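Local coordinates for sortase-like protein (Streptococcus suis, PDB 3RE9) that probably catalyses transpeptidation as a class C sortase, the family that links pilin subunits into the pili of Gram-positive bacteria, at residues A6-E11 against K24-A29; E42-V47 against V58-S63; V66-V71 against L96-L101; H87-A92 against E139-K144. All coordinates share one frame; numbering follows the deposited sequence.

Interaction 1: residues A6-E11 against K24-A29; sequences AQAFNE and KSRHEA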
loop_
_atom_site.group_PDB
_atom_site.type_symbol
_atom_site.label_atom_id
_atom_site.label_comp_id
_atom_site.label_asym_id
_atom_site.label_seq_id
_atom_site.Cartn_x
_atom_site.Cartn_y
_atom_site.Cartn_z
ATOM N N ALA A 6 11.133 -5.617 7.457
ATOM C CA ALA A 6 9.817 -5.117 7.037
ATOM C C ALA A 6 8.746 -5.564 8.025
ATOM O O ALA A 6 7.818 -4.814 8.332
ATOM C CB ALA A 6 9.484 -5.606 5.598
ATOM N N GLN A 7 8.904 -6.801 8.499
ATOM C CA GLN A 7 8.064 -7.461 9.487
ATOM C C GLN A 7 8.229 -6.754 10.829
ATOM O O GLN A 7 7.236 -6.364 11.451
ATOM C CB GLN A 7 8.554 -8.918 9.611
ATOM C CG GLN A 7 7.540 -10.050 9.601
ATOM C CD GLN A 7 8.143 -11.303 8.943
ATOM O OE1 GLN A 7 9.241 -11.753 9.328
ATOM N NE2 GLN A 7 7.446 -11.852 7.914
ATOM N N ALA A 8 9.479 -6.585 11.277
ATOM C CA ALA A 8 9.770 -5.823 12.492
ATOM C C ALA A 8 8.994 -4.519 12.407
ATOM O O ALA A 8 8.177 -4.211 13.285
ATOM C CB ALA A 8 11.254 -5.547 12.614
ATOM N N PHE A 9 9.227 -3.782 11.310
ATOM C CA PHE A 9 8.518 -2.545 11.043
ATOM C C PHE A 9 6.997 -2.658 11.197
ATOM O O PHE A 9 6.386 -1.827 11.873
ATOM C CB PHE A 9 8.878 -1.960 9.676
ATOM C CG PHE A 9 8.153 -0.670 9.388
ATOM C CD1 PHE A 9 8.533 0.512 10.030
ATOM C CD2 PHE A 9 7.055 -0.645 8.530
ATOM C CE1 PHE A 9 7.855 1.695 9.799
ATOM C CE2 PHE A 9 6.359 0.539 8.301
ATOM C CZ PHE A 9 6.765 1.716 8.947
ATOM N N ASN A 10 6.404 -3.677 10.565
ATOM C CA ASN A 10 4.946 -3.851 10.517
ATOM C C ASN A 10 4.339 -4.154 11.878
ATOM O O ASN A 10 3.285 -3.626 12.218
ATOM C CB ASN A 10 4.530 -4.905 9.483
ATOM C CG ASN A 10 4.604 -4.383 8.052
ATOM O OD1 ASN A 10 4.729 -3.167 7.806
ATOM N ND2 ASN A 10 4.514 -5.298 7.094
ATOM N N GLU A 11 5.026 -4.992 12.645
ATOM C CA GLU A 11 4.711 -5.239 14.056
ATOM C C GLU A 11 4.717 -3.978 14.936
ATOM O O GLU A 11 4.009 -3.930 15.942
ATOM C CB GLU A 11 5.679 -6.280 14.647
ATOM C CG GLU A 11 5.524 -7.669 14.030
ATOM C CD GLU A 11 6.600 -8.648 14.476
ATOM O OE1 GLU A 11 7.125 -8.485 15.606
ATOM O OE2 GLU A 11 6.929 -9.564 13.692
ATOM N N LYS A 24 11.749 -3.840 21.539
ATOM C CA LYS A 24 11.929 -2.421 21.299
ATOM C C LYS A 24 13.056 -2.261 20.279
ATOM O O LYS A 24 12.900 -1.549 19.288
ATOM C CB LYS A 24 12.209 -1.695 22.623
ATOM C CG LYS A 24 12.566 -0.211 22.530
ATOM C CD LYS A 24 13.568 0.135 23.630
ATOM C CE LYS A 24 14.154 1.532 23.479
ATOM N NZ LYS A 24 13.318 2.550 24.187
ATOM N N SER A 25 14.161 -2.966 20.499
ATOM C CA SER A 25 15.298 -2.927 19.581
ATOM C C SER A 25 14.968 -3.456 18.159
ATOM O O SER A 25 15.488 -2.917 17.167
ATOM C CB SER A 25 16.530 -3.616 20.205
ATOM O OG SER A 25 16.687 -4.973 19.702
ATOM N N ARG A 26 14.102 -4.476 18.073
ATOM C CA ARG A 26 13.599 -5.025 16.803
ATOM C C ARG A 26 12.700 -4.034 16.056
ATOM O O ARG A 26 12.743 -3.934 14.827
ATOM C CB ARG A 26 12.824 -6.330 17.049
ATOM C CG ARG A 26 11.980 -6.807 15.853
ATOM C CD ARG A 26 11.533 -8.274 15.963
ATOM N NE ARG A 26 10.925 -8.788 14.727
ATOM C CZ ARG A 26 11.600 -9.170 13.639
ATOM N NH1 ARG A 26 12.928 -9.092 13.606
ATOM N NH2 ARG A 26 10.945 -9.627 12.575
ATOM N N HIS A 27 11.856 -3.321 16.799
ATOM C CA HIS A 27 10.964 -2.355 16.170
ATOM C C HIS A 27 11.753 -1.188 15.620
ATOM O O HIS A 27 11.434 -0.669 14.544
ATOM C CB HIS A 27 9.885 -1.862 17.134
ATOM C CG HIS A 27 8.847 -2.898 17.451
ATOM N ND1 HIS A 27 7.882 -2.715 18.423
ATOM C CD2 HIS A 27 8.640 -4.139 16.939
ATOM C CE1 HIS A 27 7.120 -3.793 18.485
ATOM N NE2 HIS A 27 7.564 -4.674 17.602
ATOM N N GLU A 28 12.781 -0.790 16.369
ATOM C CA GLU A 28 13.660 0.316 15.999
ATOM C C GLU A 28 14.403 0.001 14.710
ATOM O O GLU A 28 14.474 0.837 13.816
ATOM C CB GLU A 28 14.672 0.610 17.124
ATOM C CG GLU A 28 14.146 1.476 18.253
ATOM C CD GLU A 28 15.266 1.883 19.233
ATOM O OE1 GLU A 28 14.988 1.992 20.463
ATOM O OE2 GLU A 28 16.428 2.084 18.761
ATOM N N ALA A 29 14.953 -1.213 14.648
ATOM C CA ALA A 29 15.686 -1.729 13.522
ATOM C C ALA A 29 14.827 -1.736 12.271
ATOM O O ALA A 29 15.288 -1.359 11.191
ATOM C CB ALA A 29 16.166 -3.146 13.837
#
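Ala8 meets helix 21-39 at the shortest separations of this contact: its CB lies 3.1 Å from Arg26 O and 3.6 Å from Arg26 CG. The same methyl stands 3.8 Å above the plane of the Arg26 guanidinium, over its centre, so the flat group lies across the alanine. Arg26 reaches that place because its CG is anti to the backbone N (chi1 166°) and the chain stays extended to NE. Glu11 approaches the guanidinium at its edge, OE1 lying 3.9 Å from Arg26 NE in a long salt bridge; the carboxylate and guanidinium planes are 49° apart, so the two groups do not pair squarely. This is a steep helix-helix crossing, in which the axes of the two short segments approach to 7.6 Å and cross at -111°, within the N-terminal helical region ahead of the sortase sheet, a region that, as in other class C sortases, probably includes the lid. Next to Arg26, His27 sends its NE2 to 3.9 Å from Glu11 CB, while CD2 approaches Ala8 O; no hydrogen bond links the two segments. Helix 3-11 is tied in turn to the sortase body by Asn10, whose OD1 is hydrogen-bonded to Leu79 N.

Interaction 2: residues E42-V47 against V58-S63; sequences EKIGYV and VYAGTS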
loop_
_atom_site.group_PDB
_atom_site.type_symbol
_atom_site.label_atom_id
_atom_site.label_comp_id
_atom_site.label_asym_id
_atom_site.label_seq_id
_atom_site.Cartn_x
_atom_site.Cartn_y
_atom_site.Cartn_z
ATOM N N GLU A 42 13.394 3.810 -2.701
ATOM C CA GLU A 42 13.694 2.456 -3.107
ATOM C C GLU A 42 12.497 1.736 -3.674
ATOM O O GLU A 42 11.413 1.779 -3.093
ATOM C CB GLU A 42 14.257 1.665 -1.931
ATOM C CG GLU A 42 14.668 0.251 -2.304
ATOM C CD GLU A 42 15.534 -0.381 -1.273
ATOM O OE1 GLU A 42 15.032 -1.295 -0.581
ATOM O OE2 GLU A 42 16.700 0.062 -1.136
ATOM N N LYS A 43 12.709 1.060 -4.804
ATOM C CA LYS A 43 11.658 0.260 -5.452
ATOM C C LYS A 43 11.270 -0.952 -4.590
ATOM O O LYS A 43 12.127 -1.702 -4.136
ATOM C CB LYS A 43 12.101 -0.163 -6.858
ATOM C CG LYS A 43 10.988 -0.669 -7.719
ATOM C CD LYS A 43 11.533 -1.345 -8.952
ATOM C CE LYS A 43 10.398 -1.935 -9.773
ATOM N NZ LYS A 43 10.630 -1.931 -11.241
ATOM N N ILE A 44 9.980 -1.127 -4.344
ATOM C CA ILE A 44 9.512 -2.269 -3.560
ATOM C C ILE A 44 9.028 -3.414 -4.444
ATOM O O ILE A 44 9.288 -4.586 -4.149
ATOM C CB ILE A 44 8.398 -1.889 -2.564
ATOM C CG1 ILE A 44 8.924 -0.954 -1.462
ATOM C CG2 ILE A 44 7.797 -3.171 -1.945
ATOM C CD1 ILE A 44 7.803 -0.343 -0.600
ATOM N N GLY A 45 8.324 -3.079 -5.524
ATOM C CA GLY A 45 7.797 -4.089 -6.466
ATOM C C GLY A 45 6.813 -3.495 -7.462
ATOM O O GLY A 45 7.071 -2.457 -8.075
ATOM N N TYR A 46 5.667 -4.155 -7.610
ATOM C CA TYR A 46 4.636 -3.738 -8.563
ATOM C C TYR A 46 3.228 -3.887 -7.968
ATOM O O TYR A 46 2.972 -4.786 -7.176
ATOM C CB TYR A 46 4.760 -4.538 -9.876
ATOM C CG TYR A 46 6.032 -4.257 -10.668
ATOM C CD1 TYR A 46 7.200 -4.980 -10.433
ATOM C CD2 TYR A 46 6.060 -3.266 -11.649
ATOM C CE1 TYR A 46 8.371 -4.714 -11.152
ATOM C CE2 TYR A 46 7.214 -2.979 -12.368
ATOM C CZ TYR A 46 8.356 -3.709 -12.126
ATOM O OH TYR A 46 9.501 -3.427 -12.837
ATOM N N VAL A 47 2.329 -2.983 -8.334
ATOM C CA VAL A 47 0.908 -3.249 -8.192
ATOM C C VAL A 47 0.300 -3.442 -9.586
ATOM O O VAL A 47 0.585 -2.692 -10.520
ATOM C CB VAL A 47 0.166 -2.172 -7.304
ATOM C CG1 VAL A 47 0.259 -0.764 -7.915
ATOM C CG2 VAL A 47 -1.283 -2.596 -6.966
ATOM N N VAL A 58 6.102 0.156 -7.676
ATOM C CA VAL A 58 5.816 0.727 -6.364
ATOM C C VAL A 58 7.115 1.085 -5.653
ATOM O O VAL A 58 8.043 0.267 -5.607
ATOM C CB VAL A 58 4.981 -0.280 -5.510
ATOM C CG1 VAL A 58 4.627 0.300 -4.136
ATOM C CG2 VAL A 58 3.760 -0.672 -6.252
ATOM N N TYR A 59 7.182 2.291 -5.093
ATOM C CA TYR A 59 8.411 2.788 -4.446
ATOM C C TYR A 59 8.125 3.201 -3.013
ATOM O O TYR A 59 6.987 3.487 -2.676
ATOM C CB TYR A 59 9.002 3.984 -5.221
ATOM C CG TYR A 59 9.341 3.702 -6.661
ATOM C CD1 TYR A 59 8.386 3.882 -7.655
ATOM C CD2 TYR A 59 10.611 3.261 -7.027
ATOM C CE1 TYR A 59 8.662 3.607 -8.986
ATOM C CE2 TYR A 59 10.922 2.988 -8.374
ATOM C CZ TYR A 59 9.934 3.165 -9.348
ATOM O OH TYR A 59 10.197 2.911 -10.686
ATOM N N ALA A 60 9.139 3.243 -2.161
ATOM C CA ALA A 60 8.907 3.609 -0.768
ATOM C C ALA A 60 8.711 5.107 -0.673
ATOM O O ALA A 60 9.474 5.875 -1.289
ATOM C CB ALA A 60 10.056 3.153 0.121
ATOM N N GLY A 61 7.674 5.512 0.077
ATOM C CA GLY A 61 7.339 6.922 0.310
ATOM C C GLY A 61 6.489 7.577 -0.762
ATOM O O GLY A 61 6.258 7.021 -1.837
ATOM N N THR A 62 6.005 8.770 -0.450
ATOM C CA THR A 62 5.159 9.539 -1.350
ATOM C C THR A 62 5.852 10.850 -1.754
ATOM O O THR A 62 5.214 11.882 -1.940
ATOM C CB THR A 62 3.804 9.846 -0.707
ATOM O OG1 THR A 62 4.018 10.509 0.541
ATOM C CG2 THR A 62 3.015 8.582 -0.477
ATOM N N SER A 63 7.169 10.807 -1.898
ATOM C CA SER A 63 7.885 11.959 -2.440
ATOM C C SER A 63 7.478 12.235 -3.886
ATOM O O SER A 63 6.961 11.353 -4.569
ATOM C CB SER A 63 9.401 11.759 -2.313
ATOM O OG SER A 63 9.864 10.748 -3.180
HETATM O O HOH W 1 11.780 0.454 -11.582
#
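Strands 43-49 and 54-60 form a beta hairpin in the sortase sheet, strand 43-49 also pairing through Tyr46 with His117, and a classic beta bulge interrupts the pairing within the hairpin: Ile44 and Gly45 both face Val58. The evidence is the register, which shifts by one between the non-hydrogen-bonded pair Lys43-Tyr59 and the hydrogen-bonded pair Gly45-Val58.

Backbone hydrogen bonds set the register. Val58 O is gripped twice, by Ile44 N at 2.7 Å in the carbonyl plane and by Gly45 N at 3.4 Å in a weak bond. Val58 N returns a nearly straight bond (172° at the hydrogen) to Gly45 O, although the donor stands 48° out of that carbonyl plane. Beyond the bulge, Ala60 N donates to Glu42 O at 2.9 Å. The carboxylate of Glu42 is engaged elsewhere, with the amino group of Met1 and in a salt bridge to Arg36.

Apolar contacts lie on the Val58 face. Val58 CG2, anti to its carbonyl carbon, touches Val47 CG1 at 3.9 Å and lies 3.4 Å from Val47 N; Leu90 and Val71 pack around these two valines.

Aromatic and polar contacts occupy the other face, where Lys43 runs obliquely across Tyr59. Lys43 CB is 3.7 Å from Tyr59 CE2, while Lys69 forms a cation-pi contact with the same ring. The tip of Lys43 makes a very short bond of 2.5 Å from NZ to Tyr46 OH, and it also donates to a water that lies 3.1 Å from Tyr59 OH.

Interaction 3: residues V66-V71 against L96-L101; sequences VLQKGV and LPKARL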
loop_
_atom_site.group_PDB
_atom_site.type_symbol
_atom_site.label_atom_id
_atom_site.label_comp_id
_atom_site.label_asym_id
_atom_site.label_seq_id
_atom_site.Cartn_x
_atom_site.Cartn_y
_atom_site.Cartn_z
ATOM N N VAL A 66 8.953 9.914 -6.476
ATOM C CA VAL A 66 8.204 8.686 -6.599
ATOM C C VAL A 66 6.915 8.893 -7.373
ATOM O O VAL A 66 6.632 8.150 -8.331
ATOM C CB VAL A 66 7.948 8.076 -5.203
ATOM C CG1 VAL A 66 6.778 7.131 -5.211
ATOM C CG2 VAL A 66 9.230 7.383 -4.706
ATOM N N LEU A 67 6.154 9.925 -6.990
ATOM C CA LEU A 67 4.806 10.115 -7.507
ATOM C C LEU A 67 4.776 10.578 -8.964
ATOM O O LEU A 67 3.739 10.441 -9.645
ATOM C CB LEU A 67 3.984 11.029 -6.578
ATOM C CG LEU A 67 3.699 10.541 -5.146
ATOM C CD1 LEU A 67 2.678 11.407 -4.473
ATOM C CD2 LEU A 67 3.219 9.094 -5.093
ATOM N N GLN A 68 5.907 11.116 -9.437
ATOM C CA GLN A 68 6.088 11.479 -10.854
ATOM C C GLN A 68 6.354 10.276 -11.777
ATOM O O GLN A 68 5.989 10.316 -12.953
ATOM C CB GLN A 68 7.200 12.525 -11.027
ATOM C CG GLN A 68 6.827 13.935 -10.541
ATOM C CD GLN A 68 5.611 14.482 -11.265
ATOM O OE1 GLN A 68 5.508 14.359 -12.492
ATOM N NE2 GLN A 68 4.664 15.064 -10.511
ATOM N N LYS A 69 6.954 9.210 -11.251
ATOM C CA LYS A 69 7.315 8.048 -12.062
ATOM C C LYS A 69 6.568 6.745 -11.735
ATOM O O LYS A 69 6.741 5.752 -12.438
ATOM C CB LYS A 69 8.816 7.789 -11.966
ATOM C CG LYS A 69 9.260 7.543 -10.548
ATOM C CD LYS A 69 10.668 7.080 -10.468
ATOM C CE LYS A 69 10.943 6.606 -9.073
ATOM N NZ LYS A 69 12.405 6.462 -8.887
ATOM N N GLY A 70 5.761 6.716 -10.678
ATOM C CA GLY A 70 5.043 5.480 -10.349
ATOM C C GLY A 70 4.126 5.582 -9.152
ATOM O O GLY A 70 3.544 6.652 -8.887
ATOM N N VAL A 71 4.010 4.464 -8.430
ATOM C CA VAL A 71 3.171 4.363 -7.224
ATOM C C VAL A 71 4.014 4.500 -5.943
ATOM O O VAL A 71 5.132 3.978 -5.861
ATOM C CB VAL A 71 2.370 3.018 -7.212
ATOM C CG1 VAL A 71 1.543 2.868 -5.963
ATOM C CG2 VAL A 71 1.481 2.920 -8.474
ATOM N N LEU A 96 -2.613 13.507 -14.077
ATOM C CA LEU A 96 -1.261 13.997 -14.382
ATOM C C LEU A 96 -1.066 13.717 -15.856
ATOM O O LEU A 96 -1.340 12.577 -16.310
ATOM C CB LEU A 96 -0.183 13.294 -13.532
ATOM C CG LEU A 96 1.215 13.946 -13.407
ATOM C CD1 LEU A 96 1.232 15.171 -12.484
ATOM C CD2 LEU A 96 2.261 12.947 -12.941
ATOM N N PRO A 97 -0.680 14.758 -16.636
ATOM C CA PRO A 97 -0.482 14.631 -18.108
ATOM C C PRO A 97 0.640 13.657 -18.500
ATOM O O PRO A 97 0.508 12.897 -19.477
ATOM C CB PRO A 97 -0.147 16.064 -18.547
ATOM C CG PRO A 97 -0.712 16.943 -17.432
ATOM C CD PRO A 97 -0.476 16.148 -16.178
ATOM N N LYS A 98 1.719 13.697 -17.722
ATOM C CA LYS A 98 2.903 12.858 -17.873
ATOM C C LYS A 98 2.551 11.353 -17.972
ATOM O O LYS A 98 2.956 10.684 -18.932
ATOM C CB LYS A 98 3.816 13.148 -16.672
ATOM C CG LYS A 98 5.156 12.414 -16.612
ATOM C CD LYS A 98 5.995 13.022 -15.490
ATOM C CE LYS A 98 6.153 14.557 -15.686
ATOM N NZ LYS A 98 7.143 15.257 -14.775
ATOM N N ALA A 99 1.805 10.827 -16.991
ATOM C CA ALA A 99 1.400 9.421 -17.005
ATOM C C ALA A 99 -0.009 9.202 -16.429
ATOM O O ALA A 99 -0.397 9.900 -15.487
ATOM C CB ALA A 99 2.435 8.566 -16.275
ATOM N N ARG A 100 -0.760 8.241 -16.990
ATOM C CA ARG A 100 -2.126 7.942 -16.522
ATOM C C ARG A 100 -2.194 7.516 -15.030
ATOM O O ARG A 100 -3.063 7.975 -14.281
ATOM C CB ARG A 100 -2.882 6.966 -17.480
ATOM C CG ARG A 100 -4.248 6.392 -16.924
ATOM C CD ARG A 100 -5.487 6.359 -17.918
ATOM N NE ARG A 100 -5.814 7.683 -18.473
ATOM C CZ ARG A 100 -7.041 8.156 -18.743
ATOM N NH1 ARG A 100 -8.165 7.453 -18.502
ATOM N NH2 ARG A 100 -7.137 9.373 -19.257
ATOM N N LEU A 101 -1.262 6.664 -14.609
ATOM C CA LEU A 101 -1.149 6.214 -13.204
ATOM C C LEU A 101 -2.511 5.715 -12.641
ATOM O O LEU A 101 -3.129 4.856 -13.274
ATOM C CB LEU A 101 -0.432 7.267 -12.344
ATOM C CG LEU A 101 1.008 7.558 -12.818
ATOM C CD1 LEU A 101 1.461 8.989 -12.538
ATOM C CD2 LEU A 101 2.025 6.528 -12.280
#
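The 66-71 segment leaves a helical turn and enters strand 71-73, whereas 96-101 is an irregular loop running alongside it with no backbone bond between them. Val66 O closes the turn by accepting from both Lys69 N and Gly70 N, and Gly70 then adopts an extended backbone. The chains stay well apart: the nearest CA pairs are Gln68-Lys98 at 7.8 Å and Gly70-Leu101 at 6.9 Å, so side chains must fill the interval. Leu101 directs its CB toward the 66-71 segment. In topological terms the contact sets the helix that connects strands 54-60 and 71-73 against the long loop between strands 86-91 and 113-117 of the sortase fold. Leu101 places CD2 3.7 Å from Gly70 O and CD1 4.0 Å from Leu67 O, and Leu56 backs it from strand 54-60. Gln68 is bent at chi2 (-59°), which brings its amide against the loop. Its OE1 accepts from Lys98 NZ at 2.9 Å, the donor standing 39° out of the carbonyl plane, and Lys98 CD lies 3.3 Å from the same OE1. Leu96 crosses the glutamine at about a right angle, its CD2 3.6 Å from Gln68 OE1, while both leucine methyls approach NE2. That NE2 is hydrogen-bonded to Glu64 OE2, one turn earlier in the helix, which fixes which way round the amide is turned.

Interaction 4: residues H87-A92 against E139-K144; sequences HTVLTA and EELLVK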
loop_
_atom_site.group_PDB
_atom_site.type_symbol
_atom_site.label_atom_id
_atom_site.label_comp_id
_atom_site.label_asym_id
_atom_site.label_seq_id
_atom_site.Cartn_x
_atom_site.Cartn_y
_atom_site.Cartn_z
ATOM N N HIS A 87 -1.929 -3.394 7.140
ATOM C CA HIS A 87 -2.722 -2.615 6.213
ATOM C C HIS A 87 -1.817 -1.629 5.458
ATOM O O HIS A 87 -1.445 -0.578 5.958
ATOM C CB HIS A 87 -3.920 -1.957 6.915
ATOM C CG HIS A 87 -4.901 -1.299 5.982
ATOM N ND1 HIS A 87 -6.024 -0.649 6.438
ATOM C CD2 HIS A 87 -4.916 -1.172 4.628
ATOM C CE1 HIS A 87 -6.695 -0.156 5.409
ATOM N NE2 HIS A 87 -6.047 -0.460 4.302
ATOM N N THR A 88 -1.454 -2.017 4.241
ATOM C CA THR A 88 -0.578 -1.231 3.392
ATOM C C THR A 88 -1.411 -0.266 2.558
ATOM O O THR A 88 -2.545 -0.594 2.187
ATOM C CB THR A 88 0.301 -2.157 2.507
ATOM O OG1 THR A 88 1.396 -1.415 1.962
ATOM C CG2 THR A 88 -0.482 -2.785 1.364
ATOM N N VAL A 89 -0.864 0.928 2.273
ATOM C CA VAL A 89 -1.525 1.873 1.368
ATOM C C VAL A 89 -0.586 2.322 0.267
ATOM O O VAL A 89 0.486 2.904 0.525
ATOM C CB VAL A 89 -2.146 3.131 2.105
ATOM C CG1 VAL A 89 -2.851 4.077 1.102
ATOM C CG2 VAL A 89 -3.082 2.703 3.273
ATOM N N LEU A 90 -0.997 2.024 -0.968
ATOM C CA LEU A 90 -0.261 2.445 -2.172
ATOM C C LEU A 90 -0.967 3.601 -2.867
ATOM O O LEU A 90 -2.173 3.557 -3.079
ATOM C CB LEU A 90 -0.071 1.270 -3.126
ATOM C CG LEU A 90 0.495 -0.038 -2.566
ATOM C CD1 LEU A 90 0.808 -1.005 -3.738
ATOM C CD2 LEU A 90 1.731 0.237 -1.717
ATOM N N THR A 91 -0.219 4.645 -3.196
ATOM C CA THR A 91 -0.837 5.872 -3.743
ATOM C C THR A 91 -0.248 6.311 -5.096
ATOM O O THR A 91 0.915 6.044 -5.370
ATOM C CB THR A 91 -0.803 7.013 -2.692
ATOM O OG1 THR A 91 -1.620 8.098 -3.130
ATOM C CG2 THR A 91 0.596 7.504 -2.455
ATOM N N ALA A 92 -1.071 6.922 -5.955
ATOM C CA ALA A 92 -0.600 7.536 -7.221
ATOM C C ALA A 92 -1.554 8.613 -7.665
ATOM O O ALA A 92 -2.709 8.631 -7.233
ATOM C CB ALA A 92 -0.440 6.521 -8.317
ATOM N N GLU A 139 -9.531 7.268 9.044
ATOM C CA GLU A 139 -10.186 6.133 9.729
ATOM C C GLU A 139 -10.278 4.795 8.949
ATOM O O GLU A 139 -10.380 3.722 9.564
ATOM C CB GLU A 139 -11.582 6.552 10.212
ATOM C CG GLU A 139 -12.538 6.834 9.050
ATOM C CD GLU A 139 -13.870 7.440 9.457
ATOM O OE1 GLU A 139 -14.145 7.530 10.685
ATOM O OE2 GLU A 139 -14.646 7.813 8.521
ATOM N N GLU A 140 -10.259 4.873 7.613
ATOM C CA GLU A 140 -10.362 3.706 6.728
ATOM C C GLU A 140 -9.004 3.175 6.258
ATOM O O GLU A 140 -8.920 2.158 5.562
ATOM C CB GLU A 140 -11.246 4.025 5.522
ATOM C CG GLU A 140 -12.686 4.377 5.888
ATOM C CD GLU A 140 -13.459 3.225 6.564
ATOM O OE1 GLU A 140 -12.998 2.050 6.565
ATOM O OE2 GLU A 140 -14.555 3.513 7.087
ATOM N N LEU A 141 -7.940 3.857 6.652
ATOM C CA LEU A 141 -6.610 3.430 6.273
ATOM C C LEU A 141 -5.851 2.754 7.424
ATOM O O LEU A 141 -4.666 2.449 7.298
ATOM C CB LEU A 141 -5.818 4.620 5.690
ATOM C CG LEU A 141 -6.466 5.342 4.501
ATOM C CD1 LEU A 141 -5.679 6.586 4.099
ATOM C CD2 LEU A 141 -6.663 4.400 3.311
ATOM N N LEU A 142 -6.527 2.512 8.547
ATOM C CA LEU A 142 -5.822 2.054 9.754
ATOM C C LEU A 142 -5.609 0.532 9.743
ATOM O O LEU A 142 -6.194 -0.176 8.920
ATOM C CB LEU A 142 -6.514 2.554 11.041
ATOM C CG LEU A 142 -6.805 4.070 11.129
ATOM C CD1 LEU A 142 -7.531 4.445 12.414
ATOM C CD2 LEU A 142 -5.524 4.920 10.942
ATOM N N VAL A 143 -4.740 0.046 10.629
ATOM C CA VAL A 143 -4.511 -1.379 10.768
ATOM C C VAL A 143 -5.689 -2.010 11.529
ATOM O O VAL A 143 -6.054 -1.581 12.634
ATOM C CB VAL A 143 -3.166 -1.687 11.475
ATOM C CG1 VAL A 143 -3.008 -3.165 11.660
ATOM C CG2 VAL A 143 -1.952 -1.139 10.686
ATOM N N LYS A 144 -6.289 -3.023 10.927
ATOM C CA LYS A 144 -7.371 -3.748 11.572
ATOM C C LYS A 144 -6.794 -5.033 12.112
ATOM O O LYS A 144 -6.300 -5.842 11.345
ATOM C CB LYS A 144 -8.518 -3.960 10.593
ATOM C CG LYS A 144 -9.124 -2.604 10.216
ATOM C CD LYS A 144 -9.535 -2.497 8.769
ATOM C CE LYS A 144 -10.283 -1.193 8.575
ATOM N NZ LYS A 144 -9.538 0.028 9.094
HETATM O O HOH W 2 -2.013 1.099 7.915
#
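His87 turns its CB toward the 139-144 loop from the start of strand 86-91, and CB lies 3.9 Å from Val143 CA. Its CG is anti to the backbone N (chi1 -171°), which carries the imidazole over to the loop backbone. CG passes 3.4 Å from Leu142 O, and the next atom, ND1, donates to that same oxygen at only 2.5 Å. The bond is fairly straight, 159° at the hydrogen, and the acceptor lies close to the ring plane, although ND1 stands 41° out of the Leu142 carbonyl plane. CE1 faces Glu140 O at 3.2 Å, near the edge of the ring. NE2, at the tip, is hydrogen-bonded to Thr151 OG1 on the neighbouring strand 148-156. Leu141 O sits over one ring face without bonding to ND1; a water joins it instead to His87 O, donating to both carbonyls. Beside the ring, Val89 CG2 and Leu141 CD2 meet at 4.0 Å, the side chains crossing at about a right angle. The histidine thus pins the loop between strands 122-133 and 148-156 onto the sortase sheet. Leu142 O also receives a weak bond from Lys144 NZ at 3.4 Å. Because ND1 acts as the donor, it carries a proton here, and the ammonium group 4.5 Å from ND1 would probably disfavour a second proton, and with it a positive charge, on this buried ring.

Interactions 2, 3 and 4 form a connected set on the sortase sheet. Tyr59 N of interaction 2 lies 2.8 Å from Val71 O of interaction 3, a probable hydrogen bond, and Val58 CG1 lies 3.8 Å from Leu90 CD2 of interaction 4. Interactions 3 and 4 meet where Val71 CG1 comes within 3.3 Å of Thr91 O. In sortases the catalytic histidine follows the strand equivalent to 86-91 and the cysteine ends the neighbouring strand, so this junction probably borders the active site. Interaction 1 stands apart in the N-terminal helices: its centre is about 31 Å from that of interaction 3, and its nearest atoms are about 8 Å from interaction 2 and about 6 Å from interaction 4.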